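Local coordinates for phosphoenolpyruvate-protein phosphotransferase (Coxiella burnetii, PDB 3TRC) that probably transfers phosphate from phosphoenolpyruvate to a histidine of a partner protein, and is represented here by its GAF domain, at residues K8-R11 against Q12-Q15; V149-A152 against I153-A157; K28-V31 against V32-E36. All coordinates share one frame; numbering follows the deposited sequence. Where two conformers were deposited one is given.

In the fold
All three contacts are successive turns inside helices of a GAF domain: helices 23-37 and 142-164 pack on its antiparallel sheet, and helix 3-19 packs on those two helices. Contact 2 is almost wholly buried and relies on aliphatic side chains and backbone bonds. Contacts 1 and 3 are only partly buried: each turns an apolar face to the other helices and carries polar and charged side chains at its edges. Ile-13 of contact 1 touches Leu-151 of contact 2 and Leu-29 of contact 3, while Val-30 joins contacts 3 and 2. Contacts 1 and 2 also face the second subunit; contact 3 touches no other chain and packs on strands 42-49 and 54-61 as well as on both helices.

Contact 1 (K8-R11 against Q12-Q15); sequences KILR and QITQ
Thr-14 doubles back on Leu-10 one turn earlier in helix 3-19, and Leu-10 O is gripped twice. Thr-14 N donates to Leu-10 O at 2.8 Å, and Thr-14 OG1 to the same atom over a short 2.5 Å, from the opposite face of the carbonyl plane and well above it (39° out). With OG1 beside its own backbone N (chi1 -57°), the hydroxyl lies against the preceding turn, and its polar atom is satisfied within the helix. Regular i to i+4 bonds continue on either side, from Gln-12 N to Lys-8 O (3.0 Å), from Ile-13 N to Ile-9 O (2.8 Å) and from Gln-15 N to Arg-11 O.

A water links two polar side chains, accepting from Arg-11 NE at 3.2 Å and donating to Gln-12 OE1 at 2.9 Å. Arg-11, which faces Thr-150 of the second subunit, bends at chi3 (58°), and Lys-8 CB lies against one face of its guanidinium, offset toward the rim. The amine of Lys-8 leads away to a salt bridge with Glu-142 of the second subunit.

Apolar contact within the turn is slight: Leu-10 CD2 stands 4.2 Å from Ile-13 CG2 in the conformer described. Both side chains mainly serve neighbouring elements. Leu-10 meets Phe-147 and Thr-150 of helix 142-164 as well as Leu-10 of the second subunit, and Ile-13 packs on Leu-29, Val-30 and Arg-33 of helix 23-37.

Contact 2 (V149-A152 against I153-A157); sequences VTLA and IHLAA
Ile-153 lies back along the turn formed by Val-149 and Thr-150, in the long C-terminal helix 142-164 that packs against the sheet of the GAF domain. Ile-153 CB sits 3.4 Å from Thr-150 O. CG1 is placed beside the backbone N (chi1 -60°), a torsion that sends the longer branch toward the N-terminal end of the helix, where Ile-153 CG1 comes to 3.4 Å from Val-149 O. Ile-153 CD1 extends this branch and stays near the same carbonyl oxygens, 3.9 Å from Val-149 O, while the CG2 branch is anti to the backbone N. The whole side chain thus runs back along the preceding turn, beside the carbonyl oxygens of Val-149 and Thr-150. Beyond the turn it packs on Asn-18 of the second subunit, so this edge of the helix belongs to the dimer contact.

The backbone beneath is slightly irregular. Ile-153 N donates to Val-149 O at 3.2 Å and, weakly, to Thr-150 O. His-154 N makes only a weak bond to Leu-151 O, in i to i+3 fashion, rather than a regular bond to Thr-150 O, which suggests a slight lean toward 3-10 bonding at this point. Regular bonding resumes at Leu-155 N and continues with Ala-156 N, which donates to Ala-152 O.

Inward, Ala-152 rests on Ile-118 and Ala-156 on Ile-120 of strand 114-122, both through their CB atoms. Leu-151 and Leu-155 turn instead to Val-30 of helix 23-37, and Leu-151 CG meets Leu-155 CD1 at 4.4 Å. Leu-151 O, approached weakly by His-154 N, is held more firmly by Leu-155 N, which lies in its carbonyl plane at 3.0 Å with an N-H...O angle of 162°.

Contact 3 (K28-V31 against V32-E36); sequences KLVV and VRLCE
Arg-33 crosses Leu-29 one turn back in helix 23-37 and carries the strongest polar interaction of this stretch, a salt bridge to Glu-36 one turn ahead. Arg-33 NH1 donates to Glu-36 OE1 at 2.8 Å; the oxygen lies at the edge of the guanidinium, 8° out of its plane, and uses its syn lone pair. A second salt bridge, from NE to Glu-16 of helix 3-19, helps fix the rotation of the group.

The backbone bonds come next. Arg-33 N and Leu-34 N each reach the carbonyl four residues back at 2.9 Å, Leu-29 O and Val-30 O respectively, whereas Val-32 N to Lys-28 O and Cys-35 N to Val-31 O are long and weak at 3.4 Å.

The aliphatic part of Arg-33 supplies the packing. CG lies beside the backbone N (chi1 -71°) and the chain bends at chi2 (-59°); Arg-33 CG thereby rests against the previous turn, 3.1 Å from Leu-29 O and 3.8 Å from Leu-29 CD2. On the buried side Val-30 CG1 approaches Leu-34 CD1 at 4.2 Å in the conformer described. Lys-28 O has the CG2 branch of Val-32 beside it at 3.4 Å.

In the fold, the helix has helices 3-19 and 142-164 on some faces and strands 42-49 and 54-61 on others. Leu-29 meets Glu-16 and Val-30 meets Val-17 of helix 3-19, Leu-34 packs on Phe-147 of helix 142-164, and Val-31 rests on Ala-59 and Gln-61 of strand 54-61. Cys-35 ties the helix covalently to strand 42-49 through its disulfide with Cys-43.

Contact 1 (K8-R11 against Q12-Q15)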
loop_
_atom_site.group_PDB
_atom_site.type_symbol
_atom_site.label_atom_id
_atom_site.label_comp_id
_atom_site.label_asym_id
_atom_site.label_seq_id
_atom_site.Cartn_x
_atom_site.Cartn_y
_atom_site.Cartn_z
ATOM N N LYS A 8 -6.624 -8.322 -2.607
ATOM C CA LYS A 8 -7.462 -8.214 -1.420
ATOM C C LYS A 8 -6.677 -8.456 -0.131
ATOM O O LYS A 8 -7.003 -7.901 0.919
ATOM C CB LYS A 8 -8.641 -9.175 -1.516
ATOM C CG LYS A 8 -9.564 -8.882 -2.678
ATOM C CD LYS A 8 -10.711 -9.862 -2.700
ATOM C CE LYS A 8 -11.654 -9.584 -3.855
ATOM N NZ LYS A 8 -12.481 -10.783 -4.154
ATOM N N ILE A 9 -5.649 -9.292 -0.211
ATOM C CA ILE A 9 -4.766 -9.503 0.928
ATOM C C ILE A 9 -4.038 -8.206 1.231
ATOM O O ILE A 9 -3.916 -7.807 2.387
ATOM C CB ILE A 9 -3.734 -10.605 0.649
ATOM C CG1 ILE A 9 -4.442 -11.949 0.502
ATOM C CG2 ILE A 9 -2.674 -10.655 1.762
ATOM C CD1 ILE A 9 -3.601 -13.017 -0.153
ATOM N N LEU A 10 -3.562 -7.555 0.177
ATOM C CA LEU A 10 -2.895 -6.269 0.304
ATOM C C LEU A 10 -3.835 -5.291 0.984
ATOM O O LEU A 10 -3.439 -4.531 1.862
ATOM C CB LEU A 10 -2.512 -5.729 -1.071
ATOM C CG LEU A 10 -1.038 -5.698 -1.446
ATOM C CD1 LEU A 10 -0.845 -4.804 -2.661
ATOM C CD2 LEU A 10 -0.197 -5.202 -0.268
ATOM N N ARG A 11 -5.094 -5.318 0.565
ATOM C CA ARG A 11 -6.097 -4.432 1.129
ATOM C C ARG A 11 -6.193 -4.622 2.642
ATOM O O ARG A 11 -6.143 -3.657 3.401
ATOM C CB ARG A 11 -7.449 -4.700 0.466
ATOM C CG ARG A 11 -8.527 -3.680 0.770
ATOM C CD ARG A 11 -9.860 -4.163 0.219
ATOM N NE ARG A 11 -10.235 -5.460 0.782
ATOM C CZ ARG A 11 -11.059 -6.323 0.195
ATOM N NH1 ARG A 11 -11.595 -6.033 -0.983
ATOM N NH2 ARG A 11 -11.343 -7.479 0.781
ATOM N N GLN A 12 -6.312 -5.875 3.073
ATOM C CA GLN A 12 -6.462 -6.198 4.490
ATOM C C GLN A 12 -5.203 -5.906 5.310
ATOM O O GLN A 12 -5.290 -5.365 6.414
ATOM C CB GLN A 12 -6.887 -7.662 4.668
ATOM C CG GLN A 12 -6.828 -8.175 6.108
ATOM C CD GLN A 12 -7.952 -7.641 6.990
ATOM O OE1 GLN A 12 -8.943 -7.099 6.499
ATOM N NE2 GLN A 12 -7.799 -7.799 8.300
ATOM N N ILE A 13 -4.037 -6.262 4.775
ATOM C CA ILE A 13 -2.792 -6.062 5.513
ATOM C C ILE A 13 -2.361 -4.595 5.553
ATOM O O ILE A 13 -1.791 -4.144 6.542
ATOM C CB ILE A 13 -1.644 -6.934 4.970
ATOM C CG1 ILE A 13 -0.444 -6.876 5.911
ATOM C CG2 ILE A 13 -1.232 -6.486 3.574
ATOM C CD1 ILE A 13 0.619 -7.902 5.593
ATOM N N THR A 14 -2.627 -3.857 4.480
ATOM C CA THR A 14 -2.303 -2.433 4.440
ATOM C C THR A 14 -3.106 -1.763 5.550
ATOM O O THR A 14 -2.603 -0.903 6.274
ATOM C CB THR A 14 -2.639 -1.804 3.070
ATOM O OG1 THR A 14 -1.944 -2.515 2.034
ATOM C CG2 THR A 14 -2.218 -0.341 3.027
ATOM N N GLN A 15 -4.358 -2.195 5.677
ATOM C CA GLN A 15 -5.250 -1.765 6.748
ATOM C C GLN A 15 -4.659 -2.061 8.122
ATOM O O GLN A 15 -4.573 -1.182 8.978
ATOM C CB GLN A 15 -6.588 -2.492 6.621
ATOM C CG GLN A 15 -7.623 -2.077 7.639
ATOM C CD GLN A 15 -8.422 -0.881 7.177
ATOM O OE1 GLN A 15 -7.982 0.261 7.305
ATOM N NE2 GLN A 15 -9.602 -1.138 6.621
HETATM O O HOH W 1 -9.924 -6.487 3.816
#

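Contact 2 (V149-A152 against I153-A157)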
loop_
_atom_site.group_PDB
_atom_site.type_symbol
_atom_site.label_atom_id
_atom_site.label_comp_id
_atom_site.label_asym_id
_atom_site.label_seq_id
_atom_site.Cartn_x
_atom_site.Cartn_y
_atom_site.Cartn_z
ATOM N N VAL A 149 6.716 -7.061 -2.951
ATOM C CA VAL A 149 7.457 -5.846 -3.269
ATOM C C VAL A 149 6.636 -4.618 -2.903
ATOM O O VAL A 149 7.134 -3.687 -2.270
ATOM C CB VAL A 149 7.867 -5.799 -4.752
ATOM C CG1 VAL A 149 8.319 -4.397 -5.145
ATOM C CG2 VAL A 149 8.960 -6.816 -5.021
ATOM N N THR A 150 5.366 -4.625 -3.295
ATOM C CA THR A 150 4.476 -3.517 -2.986
ATOM C C THR A 150 4.376 -3.336 -1.480
ATOM O O THR A 150 4.405 -2.208 -0.970
ATOM C CB THR A 150 3.072 -3.748 -3.603
ATOM O OG1 THR A 150 3.209 -3.906 -5.017
ATOM C CG2 THR A 150 2.169 -2.565 -3.326
ATOM N N LEU A 151 4.291 -4.450 -0.762
ATOM C CA LEU A 151 4.252 -4.435 0.694
ATOM C C LEU A 151 5.529 -3.841 1.298
ATOM O O LEU A 151 5.471 -3.060 2.250
ATOM C CB LEU A 151 4.039 -5.848 1.221
ATOM C CG LEU A 151 3.909 -6.018 2.732
ATOM C CD1 LEU A 151 2.740 -5.194 3.256
ATOM C CD2 LEU A 151 3.740 -7.485 3.084
ATOM N N ALA A 152 6.678 -4.218 0.743
ATOM C CA ALA A 152 7.961 -3.738 1.250
ATOM C C ALA A 152 8.096 -2.218 1.167
ATOM O O ALA A 152 8.813 -1.608 1.963
ATOM C CB ALA A 152 9.118 -4.412 0.513
ATOM N N ILE A 153 7.432 -1.609 0.191
ATOM C CA ILE A 153 7.414 -0.153 0.092
ATOM C C ILE A 153 6.751 0.432 1.333
ATOM O O ILE A 153 7.211 1.427 1.892
ATOM C CB ILE A 153 6.676 0.309 -1.174
ATOM C CG1 ILE A 153 7.391 -0.251 -2.407
ATOM C CG2 ILE A 153 6.601 1.827 -1.229
ATOM C CD1 ILE A 153 6.649 -0.060 -3.702
ATOM N N HIS A 154 5.673 -0.209 1.768
ATOM C CA HIS A 154 4.948 0.214 2.960
ATOM C C HIS A 154 5.844 0.033 4.185
ATOM O O HIS A 154 5.951 0.920 5.026
ATOM C CB HIS A 154 3.670 -0.622 3.093
ATOM C CG HIS A 154 2.616 -0.012 3.963
ATOM N ND1 HIS A 154 2.806 1.158 4.672
ATOM C CD2 HIS A 154 1.355 -0.415 4.242
ATOM C CE1 HIS A 154 1.709 1.446 5.346
ATOM N NE2 HIS A 154 0.811 0.505 5.105
ATOM N N LEU A 155 6.485 -1.129 4.283
ATOM C CA LEU A 155 7.386 -1.411 5.395
ATOM C C LEU A 155 8.530 -0.404 5.474
ATOM O O LEU A 155 8.925 0.010 6.564
ATOM C CB LEU A 155 7.938 -2.831 5.288
ATOM C CG LEU A 155 6.863 -3.924 5.294
ATOM C CD1 LEU A 155 7.498 -5.293 5.149
ATOM C CD2 LEU A 155 6.035 -3.849 6.566
ATOM N N ALA A 156 9.061 -0.012 4.320
ATOM C CA ALA A 156 10.130 0.983 4.282
ATOM C C ALA A 156 9.671 2.296 4.907
ATOM O O ALA A 156 10.392 2.913 5.699
ATOM C CB ALA A 156 10.606 1.209 2.847
ATOM N N ALA A 157 8.462 2.723 4.555
ATOM C CA ALA A 157 7.918 3.964 5.092
ATOM C C ALA A 157 7.726 3.864 6.597
ATOM O O ALA A 157 8.013 4.803 7.332
ATOM C CB ALA A 157 6.596 4.310 4.412
#

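Contact 3 (K28-V31 against V32-E36)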
loop_
_atom_site.group_PDB
_atom_site.type_symbol
_atom_site.label_atom_id
_atom_site.label_comp_id
_atom_site.label_asym_id
_atom_site.label_seq_id
_atom_site.Cartn_x
_atom_site.Cartn_y
_atom_site.Cartn_z
ATOM N N LYS A 28 5.576 -7.618 13.195
ATOM C CA LYS A 28 5.182 -8.947 13.649
ATOM C C LYS A 28 3.909 -9.393 12.940
ATOM O O LYS A 28 3.732 -10.571 12.634
ATOM C CB LYS A 28 5.021 -8.975 15.169
ATOM C CG LYS A 28 6.308 -8.614 15.893
ATOM C CD LYS A 28 6.353 -9.145 17.312
ATOM C CE LYS A 28 7.750 -8.954 17.888
ATOM N NZ LYS A 28 8.807 -9.298 16.884
ATOM N N LEU A 29 3.037 -8.431 12.665
ATOM C CA LEU A 29 1.782 -8.684 11.974
ATOM C C LEU A 29 2.064 -9.157 10.555
ATOM O O LEU A 29 1.477 -10.129 10.071
ATOM C CB LEU A 29 0.969 -7.389 11.962
ATOM C CG LEU A 29 -0.319 -7.178 11.175
ATOM C CD1 LEU A 29 -0.945 -5.873 11.646
ATOM C CD2 LEU A 29 -0.066 -7.139 9.679
ATOM N N VAL A 30 2.985 -8.465 9.896
ATOM C CA VAL A 30 3.340 -8.768 8.517
ATOM C C VAL A 30 3.906 -10.181 8.323
ATOM O O VAL A 30 3.461 -10.906 7.437
ATOM C CB VAL A 30 4.289 -7.693 7.948
ATOM C CG1 VAL A 30 4.858 -8.128 6.609
ATOM C CG2 VAL A 30 3.548 -6.360 7.827
ATOM N N VAL A 31 4.868 -10.596 9.148
ATOM C CA VAL A 31 5.460 -11.914 8.941
ATOM C C VAL A 31 4.433 -13.035 9.143
ATOM O O VAL A 31 4.454 -14.052 8.442
ATOM C CB VAL A 31 6.732 -12.136 9.806
ATOM C CG1 VAL A 31 7.768 -11.071 9.488
ATOM C CG2 VAL A 31 6.401 -12.140 11.296
ATOM N N VAL A 32 3.513 -12.831 10.079
ATOM C CA VAL A 32 2.475 -13.821 10.336
ATOM C C VAL A 32 1.485 -13.855 9.175
ATOM O O VAL A 32 1.142 -14.925 8.669
ATOM C CB VAL A 32 1.718 -13.532 11.650
ATOM C CG1 VAL A 32 0.473 -14.408 11.749
ATOM C CG2 VAL A 32 2.625 -13.768 12.849
ATOM N N ARG A 33 1.036 -12.675 8.756
ATOM C CA ARG A 33 0.027 -12.563 7.705
ATOM C C ARG A 33 0.529 -13.112 6.381
ATOM O O ARG A 33 -0.203 -13.801 5.670
ATOM C CB ARG A 33 -0.427 -11.106 7.533
ATOM C CG ARG A 33 -1.271 -10.577 8.676
ATOM C CD ARG A 33 -2.530 -11.405 8.874
ATOM N NE ARG A 33 -3.411 -10.818 9.879
ATOM C CZ ARG A 33 -4.198 -11.522 10.688
ATOM N NH1 ARG A 33 -4.210 -12.845 10.617
ATOM N NH2 ARG A 33 -4.970 -10.902 11.570
ATOM N N LEU A 34 1.773 -12.792 6.032
ATOM C CA LEU A 34 2.353 -13.300 4.795
ATOM C C LEU A 34 2.320 -14.818 4.770
ATOM O O LEU A 34 1.901 -15.424 3.787
ATOM C CB LEU A 34 3.788 -12.799 4.597
ATOM C CG LEU A 34 3.918 -11.406 3.987
ATOM C CD1 LEU A 34 5.364 -11.074 3.654
ATOM C CD2 LEU A 34 3.073 -11.328 2.756
ATOM N N CYS A 35 2.762 -15.436 5.860
ATOM C CA CYS A 35 2.784 -16.893 5.922
ATOM C C CYS A 35 1.386 -17.484 5.796
ATOM O O CYS A 35 1.191 -18.498 5.131
ATOM C CB CYS A 35 3.459 -17.372 7.205
ATOM S SG CYS A 35 5.244 -17.199 7.125
ATOM N N GLU A 36 0.411 -16.850 6.438
ATOM C CA GLU A 36 -0.961 -17.334 6.386
ATOM C C GLU A 36 -1.571 -17.176 5.003
ATOM O O GLU A 36 -2.305 -18.049 4.535
ATOM C CB GLU A 36 -1.835 -16.572 7.387
ATOM C CG GLU A 36 -1.544 -16.872 8.836
ATOM C CD GLU A 36 -2.314 -15.954 9.768
ATOM O OE1 GLU A 36 -2.656 -14.828 9.349
ATOM O OE2 GLU A 36 -2.577 -16.358 10.918
#